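Long-range contact in rRNA adenine N-6-methyltransferase (PDB 6NVM), which transfers two methyl groups from S-adenosyl-L-methionine to a single adenine of 23S rRNA, which lowers ribosomal affinity for macrolide, lincosamide and streptogramin B antibiotics: residues Val74-Pro79 / Val95-Ile100. Residues are numbered along the deposited sequence; the frame is centred on the assembly and turned at random. Where two conformers were deposited one is given.
Sequences VLEAGP and VTSYEI
Glu76 and Ser97 sit side by side on neighbouring parallel strands and reach out from the same face of the sheet. The glutamate chain is extended, CG anti to the backbone N (chi1 -178°), which carries its carboxylate past the serine. In one of two conformers, Ser97 OG donates over a long 3.2 Å to Glu76 OE1 from above the carboxylate plane, a doubtful bond because OG also crowds Pro79 CB. The stronger partner of that oxygen is Thr85 OG1. On the same face, Val95 sets CG1 against Glu76 CB. Pro79 turns its ring toward the other strand, CD unusually close to Tyr98 O at 2.9 Å. The parallel ladder is made by Thr96 N to Val74 O, Glu76 N to Thr96 O and Tyr98 N to Glu76 O. Past the last, the strands part, and a water joins Gly78 N to Tyr98 O. The other face carries Leu75 and Tyr98. With CG anti to its carbonyl carbon (chi1 -74°), the tyrosine ring stands out from the sheet, leaning slightly toward Leu75, whose CG is 4.3 Å from CE1. Glu76 O lies in the ring plane, 3.6 Å from Tyr98 CD1. Gly78 and Glu99, just past the C-terminal strand ends, are predicted to bind S-adenosyl-L-methionine, as in Rossmann-like methyltransferases. Helix 83-89 makes the beta-alpha-beta crossover over the Glu76 face, joined by Leu108 of helix 102-111; strands 135-140 and 118-121 flank the pair, and Phe125 meets Tyr98 edge-to-face.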
loop_
_atom_site.group_PDB
_atom_site.type_symbol
_atom_site.label_atom_id
_atom_site.label_comp_id
_atom_site.label_asym_id
_atom_site.label_seq_id
_atom_site.Cartn_x
_atom_site.Cartn_y
_atom_site.Cartn_z
ATOM N N VAL A 74 -8.233 7.074 -12.831
ATOM C CA VAL A 74 -8.361 6.443 -11.524
ATOM C C VAL A 74 -9.165 5.161 -11.671
ATOM O O VAL A 74 -10.168 5.128 -12.393
ATOM C CB VAL A 74 -9.044 7.386 -10.508
ATOM C CG1 VAL A 74 -9.269 6.677 -9.166
ATOM C CG2 VAL A 74 -8.221 8.647 -10.321
ATOM N N LEU A 75 -8.727 4.109 -10.986
ATOM C CA LEU A 75 -9.541 2.919 -10.774
ATOM C C LEU A 75 -10.001 2.897 -9.323
ATOM O O LEU A 75 -9.214 3.177 -8.413
ATOM C CB LEU A 75 -8.765 1.638 -11.106
ATOM C CG LEU A 75 -8.796 1.196 -12.570
ATOM C CD1 LEU A 75 -8.185 2.244 -13.477
ATOM C CD2 LEU A 75 -8.076 -0.143 -12.734
ATOM N N GLU A 76 -11.281 2.581 -9.108
ATOM C CA GLU A 76 -11.854 2.565 -7.770
ATOM C C GLU A 76 -12.497 1.217 -7.478
ATOM O O GLU A 76 -13.173 0.640 -8.333
ATOM C CB GLU A 76 -12.905 3.679 -7.578
ATOM C CG GLU A 76 -13.476 3.716 -6.163
ATOM C CD GLU A 76 -14.625 4.695 -5.999
ATOM O OE1 GLU A 76 -15.283 5.024 -7.007
ATOM O OE2 GLU A 76 -14.865 5.135 -4.853
ATOM N N ALA A 77 -12.297 0.738 -6.255
ATOM C CA ALA A 77 -12.938 -0.471 -5.761
ATOM C C ALA A 77 -13.671 -0.148 -4.467
ATOM O O ALA A 77 -13.285 0.765 -3.729
ATOM C CB ALA A 77 -11.913 -1.598 -5.529
ATOM N N GLY A 78 -14.729 -0.908 -4.192
ATOM C CA GLY A 78 -15.603 -0.625 -3.070
ATOM C C GLY A 78 -16.194 0.774 -3.122
ATOM O O GLY A 78 -16.088 1.554 -2.169
ATOM N N PRO A 79 -16.838 1.120 -4.243
ATOM C CA PRO A 79 -17.366 2.488 -4.387
ATOM C C PRO A 79 -18.527 2.811 -3.465
ATOM O O PRO A 79 -18.745 3.997 -3.171
ATOM C CB PRO A 79 -17.797 2.547 -5.858
ATOM C CG PRO A 79 -18.054 1.123 -6.244
ATOM C CD PRO A 79 -17.055 0.311 -5.459
ATOM N N VAL A 95 -12.808 8.145 -13.904
ATOM C CA VAL A 95 -12.854 7.145 -12.849
ATOM C C VAL A 95 -13.545 5.908 -13.398
ATOM O O VAL A 95 -14.632 6.001 -13.982
ATOM C CB VAL A 95 -13.590 7.652 -11.594
ATOM C CG1 VAL A 95 -13.575 6.580 -10.501
ATOM C CG2 VAL A 95 -12.977 8.951 -11.098
ATOM N N THR A 96 -12.911 4.759 -13.215
ATOM C CA THR A 96 -13.515 3.466 -13.507
ATOM C C THR A 96 -13.759 2.800 -12.161
ATOM O O THR A 96 -12.807 2.441 -11.459
ATOM C CB THR A 96 -12.613 2.626 -14.406
ATOM O OG1 THR A 96 -12.294 3.375 -15.581
ATOM C CG2 THR A 96 -13.308 1.339 -14.807
ATOM N N SER A 97 -15.031 2.605 -11.829
ATOM C CA SER A 97 -15.463 2.181 -10.504
ATOM C C SER A 97 -16.030 0.769 -10.589
ATOM O O SER A 97 -16.985 0.526 -11.335
ATOM C CB SER A 97 -16.511 3.155 -9.962
ATOM O OG SER A 97 -16.918 2.807 -8.660
ATOM N N TYR A 98 -15.457 -0.151 -9.817
ATOM C CA TYR A 98 -15.837 -1.553 -9.859
ATOM C C TYR A 98 -16.863 -1.880 -8.783
ATOM O O TYR A 98 -16.640 -1.618 -7.597
ATOM C CB TYR A 98 -14.599 -2.441 -9.696
ATOM C CG TYR A 98 -13.766 -2.460 -10.950
ATOM C CD1 TYR A 98 -12.929 -1.395 -11.266
ATOM C CD2 TYR A 98 -13.842 -3.522 -11.840
ATOM C CE1 TYR A 98 -12.185 -1.397 -12.425
ATOM C CE2 TYR A 98 -13.098 -3.531 -13.007
ATOM C CZ TYR A 98 -12.271 -2.467 -13.289
ATOM O OH TYR A 98 -11.522 -2.462 -14.440
ATOM N N GLU A 99 -17.979 -2.471 -9.201
ATOM C CA GLU A 99 -19.007 -2.944 -8.282
ATOM C C GLU A 99 -19.382 -4.364 -8.677
ATOM O O GLU A 99 -19.912 -4.588 -9.768
ATOM C CB GLU A 99 -20.229 -2.024 -8.308
ATOM C CG GLU A 99 -21.414 -2.550 -7.520
ATOM C CD GLU A 99 -21.018 -2.989 -6.128
ATOM O OE1 GLU A 99 -20.507 -2.142 -5.363
ATOM O OE2 GLU A 99 -21.199 -4.181 -5.803
ATOM N N ILE A 100 -19.105 -5.325 -7.790
ATOM C CA ILE A 100 -19.278 -6.727 -8.154
ATOM C C ILE A 100 -20.753 -7.119 -8.204
ATOM O O ILE A 100 -21.129 -8.034 -8.950
ATOM C CB ILE A 100 -18.492 -7.622 -7.175
ATOM C CG1 ILE A 100 -18.379 -9.043 -7.725
ATOM C CG2 ILE A 100 -19.157 -7.627 -5.804
ATOM C CD1 ILE A 100 -17.435 -9.942 -6.927
HETATM O O HOH W 1 -10.367 5.223 -15.272
HETATM O O HOH W 2 -15.294 -3.161 -5.795
#